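Local coordinates for acetyltransferase of GNAT family (Staphylococcus aureus subsp. aureus Mu50, PDB 3D8P), which probably transfers an acetyl group from acetyl-coenzyme A to an acceptor, most likely an amine, at residues I6-R11 / N47-G52; K14-E19 / H62-G67; S23-K26 / K32-R35; D36-L41 / L81-V86. One frame throughout, in Å; residues are numbered along the deposited sequence.

Contact 1 (I6-R11 / N47-G52); sequences IIEYNR and NYLNSG. With ACT (acetate ion), chain D.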
loop_
_atom_site.group_PDB
_atom_site.type_symbol
_atom_site.label_atom_id
_atom_site.label_comp_id
_atom_site.label_asym_id
_atom_site.label_seq_id
_atom_site.Cartn_x
_atom_site.Cartn_y
_atom_site.Cartn_z
ATOM N N ILE A 6 13.199 -5.783 -3.497
ATOM C CA ILE A 6 11.837 -5.410 -3.881
ATOM C C ILE A 6 11.561 -6.050 -5.239
ATOM O O ILE A 6 12.313 -5.852 -6.171
ATOM C CB ILE A 6 11.602 -3.856 -3.970
ATOM C CG1 ILE A 6 12.042 -3.122 -2.705
ATOM C CG2 ILE A 6 10.140 -3.522 -4.243
ATOM C CD1 ILE A 6 11.331 -3.512 -1.479
ATOM N N ILE A 7 10.478 -6.816 -5.327
ATOM C CA ILE A 7 10.055 -7.445 -6.564
ATOM C C ILE A 7 8.587 -7.130 -6.833
ATOM O O ILE A 7 7.844 -6.710 -5.942
ATOM C CB ILE A 7 10.225 -8.981 -6.521
ATOM C CG1 ILE A 7 9.411 -9.587 -5.353
ATOM C CG2 ILE A 7 11.731 -9.333 -6.475
ATOM C CD1 ILE A 7 9.238 -11.085 -5.406
ATOM N N GLU A 8 8.171 -7.313 -8.074
ATOM C CA GLU A 8 6.782 -7.191 -8.401
ATOM C C GLU A 8 6.098 -8.450 -7.889
ATOM O O GLU A 8 6.687 -9.546 -7.870
ATOM C CB GLU A 8 6.579 -7.059 -9.906
ATOM C CG GLU A 8 5.132 -6.704 -10.275
ATOM C CD GLU A 8 4.967 -6.285 -11.731
ATOM O OE1 GLU A 8 4.973 -7.171 -12.618
ATOM O OE2 GLU A 8 4.783 -5.069 -11.980
ATOM N N TYR A 9 4.860 -8.288 -7.443
ATOM C CA TYR A 9 4.040 -9.422 -7.060
ATOM C C TYR A 9 3.941 -10.384 -8.252
ATOM O O TYR A 9 3.835 -9.943 -9.393
ATOM C CB TYR A 9 2.642 -8.935 -6.677
ATOM C CG TYR A 9 1.599 -10.038 -6.562
ATOM C CD1 TYR A 9 1.389 -10.690 -5.351
ATOM C CD2 TYR A 9 0.827 -10.419 -7.656
ATOM C CE1 TYR A 9 0.465 -11.694 -5.230
ATOM C CE2 TYR A 9 -0.101 -11.434 -7.547
ATOM C CZ TYR A 9 -0.286 -12.052 -6.319
ATOM O OH TYR A 9 -1.203 -13.053 -6.178
ATOM N N ASN A 10 4.009 -11.686 -7.976
ATOM C CA ASN A 10 3.620 -12.694 -8.957
ATOM C C ASN A 10 2.634 -13.647 -8.250
ATOM O O ASN A 10 2.561 -13.625 -7.003
ATOM C CB ASN A 10 4.819 -13.363 -9.652
ATOM C CG ASN A 10 5.556 -14.333 -8.763
ATOM O OD1 ASN A 10 5.003 -15.340 -8.356
ATOM N ND2 ASN A 10 6.841 -14.067 -8.516
ATOM N N ARG A 11 1.852 -14.401 -9.037
ATOM C CA ARG A 11 0.759 -15.272 -8.539
ATOM C C ARG A 11 1.150 -16.343 -7.539
ATOM O O ARG A 11 0.302 -16.820 -6.791
ATOM C CB ARG A 11 0.041 -15.973 -9.704
ATOM C CG ARG A 11 -0.695 -14.999 -10.599
ATOM C CD ARG A 11 -1.760 -15.695 -11.443
ATOM N NE ARG A 11 -1.219 -16.697 -12.354
ATOM C CZ ARG A 11 -0.618 -16.429 -13.516
ATOM N NH1 ARG A 11 -0.405 -15.177 -13.897
ATOM N NH2 ARG A 11 -0.199 -17.422 -14.291
ATOM N N ASN A 47 -6.565 -6.719 -10.416
ATOM C CA ASN A 47 -6.930 -5.453 -9.741
ATOM C C ASN A 47 -5.837 -4.392 -9.708
ATOM O O ASN A 47 -6.163 -3.219 -9.717
ATOM C CB ASN A 47 -7.447 -5.695 -8.320
ATOM C CG ASN A 47 -8.672 -6.572 -8.302
ATOM O OD1 ASN A 47 -8.727 -7.540 -7.564
ATOM N ND2 ASN A 47 -9.622 -6.285 -9.168
ATOM N N TYR A 48 -4.571 -4.796 -9.707
ATOM C CA TYR A 48 -3.442 -3.855 -9.578
ATOM C C TYR A 48 -2.566 -3.777 -10.806
ATOM O O TYR A 48 -2.370 -2.698 -11.329
ATOM C CB TYR A 48 -2.562 -4.213 -8.371
ATOM C CG TYR A 48 -3.258 -4.014 -7.053
ATOM C CD1 TYR A 48 -3.198 -2.785 -6.395
ATOM C CD2 TYR A 48 -3.998 -5.044 -6.465
ATOM C CE1 TYR A 48 -3.850 -2.587 -5.161
ATOM C CE2 TYR A 48 -4.644 -4.865 -5.262
ATOM C CZ TYR A 48 -4.559 -3.614 -4.607
ATOM O OH TYR A 48 -5.186 -3.409 -3.400
ATOM N N LEU A 49 -2.044 -4.914 -11.266
ATOM C CA LEU A 49 -1.075 -4.916 -12.345
ATOM C C LEU A 49 -1.674 -4.648 -13.713
ATOM O O LEU A 49 -1.123 -3.868 -14.462
ATOM C CB LEU A 49 -0.263 -6.215 -12.361
ATOM C CG LEU A 49 0.411 -6.622 -11.040
ATOM C CD1 LEU A 49 1.378 -7.806 -11.257
ATOM C CD2 LEU A 49 1.106 -5.444 -10.363
ATOM N N ASN A 50 -2.808 -5.263 -14.029
ATOM C CA ASN A 50 -3.403 -5.150 -15.356
ATOM C C ASN A 50 -4.207 -3.890 -15.568
ATOM O O ASN A 50 -4.594 -3.575 -16.696
ATOM C CB ASN A 50 -4.315 -6.351 -15.639
ATOM C CG ASN A 50 -3.558 -7.642 -15.761
ATOM O OD1 ASN A 50 -2.319 -7.647 -15.811
ATOM N ND2 ASN A 50 -4.296 -8.767 -15.823
ATOM N N SER A 51 -4.472 -3.197 -14.465
ATOM C CA SER A 51 -5.301 -2.016 -14.440
ATOM C C SER A 51 -4.484 -0.748 -14.511
ATOM O O SER A 51 -5.034 0.315 -14.385
ATOM C CB SER A 51 -6.096 -1.999 -13.123
ATOM O OG SER A 51 -5.249 -1.925 -11.965
ATOM N N GLY A 52 -3.174 -0.855 -14.697
ATOM C CA GLY A 52 -2.321 0.330 -14.748
ATOM C C GLY A 52 -1.776 0.715 -13.385
ATOM O O GLY A 52 -1.248 1.816 -13.222
HETATM C C ACT D . -3.763 -13.629 -8.651
HETATM O O ACT D . -3.625 -12.621 -9.395
HETATM O OXT ACT D . -2.846 -13.784 -7.810
HETATM C CH3 ACT D . -4.926 -14.597 -8.738
#
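The side chain of E8 leaves its backbone with CG trans to N (chi1 -171°) and runs on extended, which carries its carboxylate to L49. L49 in turn has CG trans to its own carbonyl carbon (chi1 -52°), which aims its methyl fork back at the strand. The two side chains approach from opposite directions and join the first, outermost strand of the GNAT sheet (5-8) to helix 44-49. L49 CD1 lies 3.9 Å from E8 OE1, and the other branch follows, CD2 being 4.0 Å from E8 OE2. Leucine has no donor to offer, so these are van der Waals contacts, and no hydrogen bond crosses between the segments. An exposed glutamate suits the spot because its aliphatic stem can lie near the methyl groups while its charge stays in reach of water. CD1 also rests 3.8 Å from the backbone O of Y9. The Y9 ring offers L49 its edge, CD2 to CD1 4.5 Å, while the ring itself packs on K14 and L17 of helix 14-28. Beyond the leucine the chain makes a type I turn, L49 to G52, ending at a positive phi that glycine adopts easily. At the hydroxyl end of the ring, in its plane, an acetate held also by E45 N accepts a hydrogen bond from Y9 OH, its OXT modelled at a doubtfully short 2.4 Å.

Contact 2 (K14-E19 / H62-G67); sequences KEELIE and HQNIVG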
loop_
_atom_site.group_PDB
_atom_site.type_symbol
_atom_site.label_atom_id
_atom_site.label_comp_id
_atom_site.label_asym_id
_atom_site.label_seq_id
_atom_site.Cartn_x
_atom_site.Cartn_y
_atom_site.Cartn_z
ATOM N N LYS A 14 0.222 -15.436 -3.901
ATOM C CA LYS A 14 -1.173 -15.165 -3.507
ATOM C C LYS A 14 -1.507 -15.527 -2.064
ATOM O O LYS A 14 -1.941 -14.678 -1.296
ATOM C CB LYS A 14 -2.172 -15.891 -4.406
ATOM C CG LYS A 14 -3.620 -15.631 -3.976
ATOM C CD LYS A 14 -4.630 -16.177 -4.962
ATOM C CE LYS A 14 -6.045 -16.002 -4.422
ATOM N NZ LYS A 14 -7.096 -16.451 -5.397
ATOM N N GLU A 15 -1.320 -16.781 -1.701
ATOM C CA GLU A 15 -1.739 -17.239 -0.378
ATOM C C GLU A 15 -0.851 -16.678 0.755
ATOM O O GLU A 15 -1.353 -16.321 1.831
ATOM C CB GLU A 15 -1.830 -18.778 -0.342
ATOM C CG GLU A 15 -2.956 -19.350 -1.240
ATOM C CD GLU A 15 -4.349 -18.841 -0.847
ATOM O OE1 GLU A 15 -4.527 -18.475 0.326
ATOM O OE2 GLU A 15 -5.253 -18.771 -1.704
ATOM N N GLU A 16 0.452 -16.596 0.500
ATOM C CA GLU A 16 1.378 -15.994 1.446
ATOM C C GLU A 16 1.034 -14.529 1.716
ATOM O O GLU A 16 1.031 -14.099 2.873
ATOM C CB GLU A 16 2.835 -16.107 0.965
ATOM C CG GLU A 16 3.835 -15.728 2.074
ATOM C CD GLU A 16 5.283 -15.692 1.630
ATOM O OE1 GLU A 16 5.615 -16.241 0.569
ATOM O OE2 GLU A 16 6.107 -15.120 2.365
ATOM N N LEU A 17 0.735 -13.783 0.648
ATOM C CA LEU A 17 0.391 -12.370 0.741
ATOM C C LEU A 17 -0.837 -12.157 1.594
ATOM O O LEU A 17 -0.838 -11.347 2.501
ATOM C CB LEU A 17 0.132 -11.786 -0.644
ATOM C CG LEU A 17 -0.280 -10.303 -0.677
ATOM C CD1 LEU A 17 0.798 -9.494 -0.042
ATOM C CD2 LEU A 17 -0.540 -9.782 -2.082
ATOM N N ILE A 18 -1.893 -12.900 1.291
ATOM C CA ILE A 18 -3.126 -12.841 2.069
ATOM C C ILE A 18 -2.919 -13.187 3.561
ATOM O O ILE A 18 -3.394 -12.442 4.429
ATOM C CB ILE A 18 -4.217 -13.706 1.444
ATOM C CG1 ILE A 18 -4.597 -13.128 0.070
ATOM C CG2 ILE A 18 -5.447 -13.741 2.352
ATOM C CD1 ILE A 18 -5.383 -14.084 -0.804
ATOM N N GLU A 19 -2.210 -14.270 3.876
ATOM C CA GLU A 19 -1.919 -14.598 5.281
ATOM C C GLU A 19 -1.071 -13.552 6.006
ATOM O O GLU A 19 -1.259 -13.320 7.204
ATOM C CB GLU A 19 -1.223 -15.936 5.411
ATOM C CG GLU A 19 -1.034 -16.360 6.869
ATOM N N HIS A 62 15.215 -15.638 1.923
ATOM C CA HIS A 62 14.449 -16.852 1.655
ATOM C C HIS A 62 13.291 -16.605 0.674
ATOM O O HIS A 62 12.516 -17.515 0.358
ATOM C CB HIS A 62 13.963 -17.425 2.979
ATOM C CG HIS A 62 15.082 -17.929 3.838
ATOM N ND1 HIS A 62 15.745 -19.111 3.570
ATOM C CD2 HIS A 62 15.675 -17.405 4.936
ATOM C CE1 HIS A 62 16.689 -19.299 4.474
ATOM N NE2 HIS A 62 16.670 -18.278 5.313
ATOM N N GLN A 63 13.232 -15.369 0.190
ATOM C CA GLN A 63 12.232 -14.875 -0.759
ATOM C C GLN A 63 10.795 -14.823 -0.179
ATOM O O GLN A 63 9.792 -14.874 -0.907
ATOM C CB GLN A 63 12.355 -15.648 -2.084
ATOM C CG GLN A 63 13.783 -15.552 -2.635
ATOM C CD GLN A 63 13.945 -16.121 -4.028
ATOM O OE1 GLN A 63 13.186 -15.785 -4.936
ATOM N NE2 GLN A 63 14.965 -16.986 -4.212
ATOM N N ASN A 64 10.706 -14.727 1.140
ATOM C CA ASN A 64 9.421 -14.564 1.784
ATOM C C ASN A 64 9.087 -13.102 1.932
ATOM O O ASN A 64 9.973 -12.268 2.068
ATOM C CB ASN A 64 9.420 -15.215 3.146
ATOM C CG ASN A 64 9.522 -16.711 3.050
ATOM O OD1 ASN A 64 10.402 -17.292 3.649
ATOM N ND2 ASN A 64 8.636 -17.337 2.259
ATOM N N ILE A 65 7.795 -12.821 1.950
ATOM C CA ILE A 65 7.275 -11.473 2.063
ATOM C C ILE A 65 7.549 -10.914 3.440
ATOM O O ILE A 65 7.197 -11.536 4.443
ATOM C CB ILE A 65 5.710 -11.431 1.801
ATOM C CG1 ILE A 65 5.399 -11.866 0.363
ATOM C CG2 ILE A 65 5.157 -10.005 2.087
ATOM C CD1 ILE A 65 3.932 -12.061 0.024
ATOM N N VAL A 66 8.213 -9.755 3.480
ATOM C CA VAL A 66 8.408 -9.011 4.721
ATOM C C VAL A 66 7.764 -7.604 4.611
ATOM O O VAL A 66 7.695 -6.878 5.589
ATOM C CB VAL A 66 9.916 -8.966 5.195
ATOM C CG1 VAL A 66 10.456 -10.375 5.463
ATOM C CG2 VAL A 66 10.810 -8.202 4.226
ATOM N N GLY A 67 7.259 -7.251 3.424
ATOM C CA GLY A 67 6.566 -6.025 3.212
ATOM C C GLY A 67 5.767 -6.005 1.913
ATOM O O GLY A 67 6.055 -6.753 0.952
HETATM O O HOH W 1 5.573 -13.946 4.638
#
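Polar contacts centre on one oxygen of E16, which helix 14-28 directs at the backbone of I65, where strand 65-73 of the GNAT sheet begins. CG of E16 stands trans to the backbone N (chi1 -169°) and the chain is extended, the full reach that glutamate needs to get from the helix to the strand. I65 N donates to E16 OE2 over 2.9 Å in a fairly straight bond (160°), arriving from above the carboxylate plane and 42° out of it. The amide of N64 adds a second, weak bond, ND2 to OE2 3.4 Å, with its plane turned steeply against that of the carboxylate and the two side chains crossing at about a right angle. A water gives a third: it donates to E16 OE2 at 2.6 Å and also to I65 O at 2.9 Å. One carboxylate oxygen thus accepts three donors, and through it both the N-H and, by way of the water, the C=O of I65 are engaged at the point where the strand starts.

The apolar contacts lie beside this cluster. I65 and L17, both buried, cross at a slant as they face L57 of strand 54-59; F55 also packs on L17. Isoleucine suits the place because its longer CG1-CD1 arm can lie on the helix surface. Next to it V66 and G67 both face A58, a classic beta bulge that turns the strand's corner. The tip of the isoleucine presses on the helix backbone itself, I65 CD1 lying 3.6 Å from L17 CA and 3.9 Å from L17 CB.

Contact 3 (S23-K26 / K32-R35); sequences SIQK and KIDR. With CA (calcium ion), chain C.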
loop_
_atom_site.group_PDB
_atom_site.type_symbol
_atom_site.label_atom_id
_atom_site.label_comp_id
_atom_site.label_asym_id
_atom_site.label_seq_id
_atom_site.Cartn_x
_atom_site.Cartn_y
_atom_site.Cartn_z
ATOM N N SER A 23 -2.697 -11.506 9.107
ATOM C CA SER A 23 -2.094 -11.695 10.442
ATOM C C SER A 23 -1.790 -10.343 11.096
ATOM O O SER A 23 -2.056 -10.157 12.275
ATOM C CB SER A 23 -0.819 -12.566 10.392
ATOM O OG SER A 23 0.251 -11.871 9.741
ATOM N N ILE A 24 -1.241 -9.404 10.324
ATOM C CA ILE A 24 -0.986 -8.045 10.815
ATOM C C ILE A 24 -2.290 -7.317 11.197
ATOM O O ILE A 24 -2.408 -6.775 12.302
ATOM C CB ILE A 24 -0.191 -7.208 9.754
ATOM C CG1 ILE A 24 1.204 -7.822 9.506
ATOM C CG2 ILE A 24 -0.051 -5.734 10.211
ATOM C CD1 ILE A 24 1.987 -7.115 8.404
ATOM N N GLN A 25 -3.239 -7.275 10.265
ATOM C CA GLN A 25 -4.544 -6.625 10.467
ATOM C C GLN A 25 -5.311 -7.149 11.679
ATOM O O GLN A 25 -5.785 -6.360 12.520
ATOM C CB GLN A 25 -5.451 -6.848 9.251
ATOM C CG GLN A 25 -5.183 -5.981 8.062
ATOM C CD GLN A 25 -5.950 -6.449 6.832
ATOM O OE1 GLN A 25 -6.379 -7.599 6.757
ATOM N NE2 GLN A 25 -6.107 -5.568 5.859
ATOM N N LYS A 26 -5.438 -8.479 11.750
ATOM C CA LYS A 26 -6.304 -9.138 12.740
ATOM C C LYS A 26 -5.626 -9.461 14.051
ATOM O O LYS A 26 -6.218 -9.301 15.114
ATOM C CB LYS A 26 -6.878 -10.443 12.168
ATOM C CG LYS A 26 -7.668 -10.257 10.865
ATOM C CD LYS A 26 -8.283 -11.560 10.327
ATOM C CE LYS A 26 -9.385 -12.114 11.234
ATOM N NZ LYS A 26 -10.509 -11.147 11.411
ATOM N N LYS A 32 -11.277 -5.309 12.790
ATOM C CA LYS A 32 -12.414 -6.181 12.479
ATOM C C LYS A 32 -12.505 -6.240 10.953
ATOM O O LYS A 32 -13.128 -5.402 10.293
ATOM C CB LYS A 32 -13.723 -5.697 13.152
ATOM C CG LYS A 32 -13.816 -5.981 14.667
ATOM N N ILE A 33 -11.788 -7.191 10.381
ATOM C CA ILE A 33 -11.707 -7.308 8.923
ATOM C C ILE A 33 -11.283 -8.725 8.640
ATOM O O ILE A 33 -10.565 -9.330 9.437
ATOM C CB ILE A 33 -10.655 -6.353 8.342
ATOM C CG1 ILE A 33 -10.898 -6.148 6.845
ATOM C CG2 ILE A 33 -9.227 -6.878 8.659
ATOM C CD1 ILE A 33 -10.072 -5.025 6.196
ATOM N N ASP A 34 -11.722 -9.289 7.529
ATOM C CA ASP A 34 -11.237 -10.625 7.209
ATOM C C ASP A 34 -11.015 -10.816 5.722
ATOM O O ASP A 34 -10.993 -9.844 4.999
ATOM C CB ASP A 34 -12.068 -11.726 7.905
ATOM C CG ASP A 34 -13.521 -11.643 7.609
ATOM O OD1 ASP A 34 -13.870 -11.027 6.595
ATOM O OD2 ASP A 34 -14.310 -12.197 8.398
ATOM N N ARG A 35 -10.793 -12.044 5.268
ATOM C CA ARG A 35 -10.431 -12.250 3.871
ATOM C C ARG A 35 -11.521 -11.837 2.881
ATOM O O ARG A 35 -11.232 -11.215 1.853
ATOM C CB ARG A 35 -10.022 -13.703 3.665
ATOM C CG ARG A 35 -9.749 -14.078 2.223
ATOM C CD ARG A 35 -9.029 -15.382 2.143
ATOM N NE ARG A 35 -8.748 -15.720 0.759
ATOM C CZ ARG A 35 -7.809 -16.576 0.372
ATOM N NH1 ARG A 35 -7.038 -17.204 1.260
ATOM N NH2 ARG A 35 -7.626 -16.796 -0.917
HETATM CA CA CA C . -16.196 -10.211 6.646
#
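K26 NZ donates to the backbone O of I33 across 2.7 Å, the sole hydrogen bond between the two segments, coming in 34° away from the carbonyl plane. The lysine gets there by folding: its chain bends at chi3 (67°) and chi4 (59°) and curls round the carbonyl, with CD only 3.3 Å from I33 O. A long, flexible side chain suits the place, since K26 is exposed on the helix surface and its ammonium must double back to the loop. D34 follows I33 directly, and its OD2 stands 5.0 Å from K26 NZ, too far for a salt bridge though the opposite charges probably attract.

The second touch is van der Waals in kind. I33 extends CG2 to the flank of Q25, where the methyl sits 3.5 Å from OE1 and 3.8 Å from CB, the two side chains crossing at an angle. The amide nitrogen of Q25 is engaged elsewhere, donating to Q38 OE1, so its polar end is already fixed where it crosses the isoleucine.

These segments are a turn near the C-terminal end of helix 14-28, where a wider pi-type turn occurs, and the loop that leads on towards helix 44-49. In the GNAT fold the region linking the first two helices often helps to form the acceptor side of the active-site cleft, and this loop is probably its equivalent. Here it also carries a calcium site: D34 OD1 binds the ion at 2.5 Å, and D36 and D37 supply the other protein oxygens, while D34 O accepts a hydrogen bond from Q38 NE2.

Contact 4 (D36-L41 / L81-V86); sequences DDQPDL and LKKMFV. With CA (calcium ion), chain C; EDO (1,2-ethanediol), chain G; EDO (1,2-ethanediol), chain F; ACT (acetate ion), chain E.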
loop_
_atom_site.group_PDB
_atom_site.type_symbol
_atom_site.label_atom_id
_atom_site.label_comp_id
_atom_site.label_asym_id
_atom_site.label_seq_id
_atom_site.Cartn_x
_atom_site.Cartn_y
_atom_site.Cartn_z
ATOM N N ASP A 36 -12.776 -12.141 3.210
ATOM C CA ASP A 36 -13.880 -11.850 2.301
ATOM C C ASP A 36 -14.283 -10.369 2.285
ATOM O O ASP A 36 -15.148 -9.999 1.490
ATOM C CB ASP A 36 -15.066 -12.840 2.492
ATOM C CG ASP A 36 -15.770 -12.704 3.851
ATOM O OD1 ASP A 36 -15.689 -11.619 4.451
ATOM O OD2 ASP A 36 -16.424 -13.678 4.310
ATOM N N ASP A 37 -13.649 -9.539 3.123
ATOM C CA ASP A 37 -13.790 -8.083 3.052
ATOM C C ASP A 37 -12.805 -7.487 2.057
ATOM O O ASP A 37 -12.891 -6.303 1.731
ATOM C CB ASP A 37 -13.537 -7.437 4.423
ATOM C CG ASP A 37 -14.586 -7.820 5.459
ATOM O OD1 ASP A 37 -15.785 -7.838 5.108
ATOM O OD2 ASP A 37 -14.226 -8.092 6.629
ATOM N N GLN A 38 -11.880 -8.303 1.544
ATOM C CA GLN A 38 -10.778 -7.788 0.733
ATOM C C GLN A 38 -10.627 -8.560 -0.566
ATOM O O GLN A 38 -9.562 -9.115 -0.836
ATOM C CB GLN A 38 -9.492 -7.861 1.555
ATOM C CG GLN A 38 -9.676 -7.284 2.975
ATOM C CD GLN A 38 -8.413 -7.298 3.798
ATOM O OE1 GLN A 38 -7.530 -6.464 3.608
ATOM N NE2 GLN A 38 -8.335 -8.226 4.740
ATOM N N PRO A 39 -11.690 -8.570 -1.396
ATOM C CA PRO A 39 -11.638 -9.300 -2.666
ATOM C C PRO A 39 -10.509 -8.890 -3.616
ATOM O O PRO A 39 -10.090 -9.710 -4.408
ATOM C CB PRO A 39 -13.019 -9.025 -3.289
ATOM C CG PRO A 39 -13.556 -7.785 -2.539
ATOM C CD PRO A 39 -13.003 -7.905 -1.182
ATOM N N ASP A 40 -10.023 -7.650 -3.561
ATOM C CA ASP A 40 -8.926 -7.226 -4.447
ATOM C C ASP A 40 -7.724 -8.128 -4.292
ATOM O O ASP A 40 -7.044 -8.387 -5.271
ATOM C CB ASP A 40 -8.498 -5.751 -4.252
ATOM C CG ASP A 40 -8.157 -5.412 -2.807
ATOM O OD1 ASP A 40 -9.022 -5.653 -1.938
ATOM O OD2 ASP A 40 -7.051 -4.856 -2.563
ATOM N N LEU A 41 -7.496 -8.633 -3.080
ATOM C CA LEU A 41 -6.389 -9.554 -2.830
ATOM C C LEU A 41 -6.543 -10.926 -3.519
ATOM O O LEU A 41 -5.572 -11.637 -3.678
ATOM C CB LEU A 41 -6.175 -9.744 -1.328
ATOM C CG LEU A 41 -5.839 -8.531 -0.474
ATOM C CD1 LEU A 41 -5.646 -8.966 0.995
ATOM C CD2 LEU A 41 -4.610 -7.790 -1.041
ATOM N N LEU A 81 -2.750 4.750 -2.863
ATOM C CA LEU A 81 -1.888 3.764 -2.204
ATOM C C LEU A 81 -2.770 2.770 -1.440
ATOM O O LEU A 81 -3.754 3.155 -0.829
ATOM C CB LEU A 81 -0.885 4.445 -1.281
ATOM C CG LEU A 81 0.416 3.723 -0.965
ATOM C CD1 LEU A 81 1.338 3.680 -2.201
ATOM C CD2 LEU A 81 1.158 4.373 0.206
ATOM N N LYS A 82 -2.429 1.490 -1.542
ATOM C CA LYS A 82 -3.161 0.417 -0.910
ATOM C C LYS A 82 -2.248 -0.627 -0.292
ATOM O O LYS A 82 -1.109 -0.814 -0.719
ATOM C CB LYS A 82 -4.073 -0.269 -1.917
ATOM C CG LYS A 82 -4.992 0.696 -2.670
ATOM C CD LYS A 82 -6.386 0.169 -2.804
ATOM C CE LYS A 82 -7.210 0.512 -1.594
ATOM N NZ LYS A 82 -7.576 1.963 -1.579
ATOM N N LYS A 83 -2.754 -1.255 0.770
ATOM C CA LYS A 83 -2.143 -2.441 1.390
ATOM C C LYS A 83 -0.658 -2.303 1.663
ATOM O O LYS A 83 0.125 -3.170 1.261
ATOM C CB LYS A 83 -2.392 -3.678 0.500
ATOM C CG LYS A 83 -3.829 -3.901 0.062
ATOM C CD LYS A 83 -4.816 -4.175 1.200
ATOM C CE LYS A 83 -6.240 -4.319 0.639
ATOM N NZ LYS A 83 -7.306 -4.271 1.658
HETATM N N MSE A 84 -0.266 -1.215 2.318
HETATM C CA MSE A 84 1.109 -1.057 2.755
HETATM C C MSE A 84 1.293 -1.664 4.149
HETATM O O MSE A 84 0.638 -1.268 5.103
HETATM C CB MSE A 84 1.578 0.386 2.741
HETATM C CG MSE A 84 3.086 0.436 2.991
HETATM SE SE MSE A 84 3.775 2.208 2.982
HETATM C CE MSE A 84 5.611 1.681 3.022
ATOM N N PHE A 85 2.163 -2.657 4.228
ATOM C CA PHE A 85 2.405 -3.423 5.446
ATOM C C PHE A 85 3.871 -3.820 5.509
ATOM O O PHE A 85 4.480 -4.061 4.476
ATOM C CB PHE A 85 1.548 -4.682 5.485
ATOM C CG PHE A 85 0.108 -4.419 5.688
ATOM C CD1 PHE A 85 -0.404 -4.225 6.969
ATOM C CD2 PHE A 85 -0.755 -4.375 4.615
ATOM C CE1 PHE A 85 -1.756 -3.969 7.176
ATOM C CE2 PHE A 85 -2.113 -4.093 4.819
ATOM C CZ PHE A 85 -2.600 -3.894 6.098
ATOM N N VAL A 86 4.420 -3.884 6.723
ATOM C CA VAL A 86 5.807 -4.264 6.952
ATOM C C VAL A 86 5.825 -5.164 8.156
ATOM O O VAL A 86 5.202 -4.879 9.158
ATOM C CB VAL A 86 6.728 -3.036 7.180
ATOM C CG1 VAL A 86 8.169 -3.476 7.582
ATOM C CG2 VAL A 86 6.751 -2.156 5.933
HETATM CA CA CA C . -16.196 -10.211 6.646
HETATM C C1 EDO G . -2.989 3.051 2.480
HETATM O O1 EDO G . -4.084 2.324 3.019
HETATM C C2 EDO G . -1.808 2.139 2.216
HETATM O O2 EDO G . -1.935 1.038 3.100
HETATM C C1 EDO F . -1.783 0.040 6.720
HETATM O O1 EDO F . -1.930 -0.255 5.319
HETATM C C2 EDO F . -1.194 1.424 6.923
HETATM O O2 EDO F . -2.130 2.438 6.511
HETATM C C ACT E . 1.743 -1.538 9.281
HETATM O O ACT E . 1.456 -0.341 9.577
HETATM O OXT ACT E . 2.746 -1.774 8.557
HETATM C CH3 ACT E . 0.916 -2.669 9.784
HETATM O O HOH W 2 -9.674 -4.480 0.428
#
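K83 and D40 face each other from opposite directions, the lysine reaching out of strand 78-86 and the aspartate coming from the loop. They do not form a salt bridge: D40 OD1 is 4.2 Å from K83 NZ, and a water fills the role, donating to OD1 at 2.7 Å and accepting from NZ at the same distance. D40 OD2 instead lies 3.3 Å from the methylene K83 CE and is hydrogen-bonded to Y48 OH. Q38 crosses the lysine at a slant and presents OE1 to NZ at 2.9 Å; the donor lies in the carbonyl plane and on a lone pair, with a C=O...N angle of 131°. That oxygen also accepts from Q25 NE2, so two donors grip it, one from strand 78-86 and one from helix 14-28. Over the lysine's stem L41 crosses obliquely, CD2 to CG 4.1 Å, apolar matter against the aliphatic part of a charged chain.

K83 has both backbone angles positive (49°, 51°), unusual within a strand and consistent with the bulge that GNAT enzymes carry in their fourth strand. In relatives that bulge helps to splay the strand from its parallel neighbour, here 114-119, opening the cleft that binds acetyl-coenzyme A. Small molecules, probably from the crystallisation liquor, lie along this strand, consistent with such a cleft. N of M84, modelled as selenomethionine, donates to an ethanediol O2 at 2.9 Å, M84 O accepts from O1 of a second, which stands over a face of the F85 ring, and V86 N donates to an acetate. At the loop's other end, D37 turns both carboxylate oxygens to the calcium ion, and D36 adds OD1.

How the contacts relate
From the N terminus, contact 1 opens at strand 5-8 and contact 2 at helix 14-28, which follows it. Contact 3 closes first, a short loop at the helix end that is nested inside the loops of contacts 1 and 2. Contact 4 opens directly after it, in series, and the two share the calcium site. Contact 1 then closes at helix 44-49, contact 2 at strand 65-73 and contact 4 at strand 78-86. Contacts 1, 2 and 4 therefore cross one another. Together they tie the first two helices and their connecting loop to the N-terminal half of the GNAT sheet, with the salt bridge E15-R35 joining contacts 2 and 3.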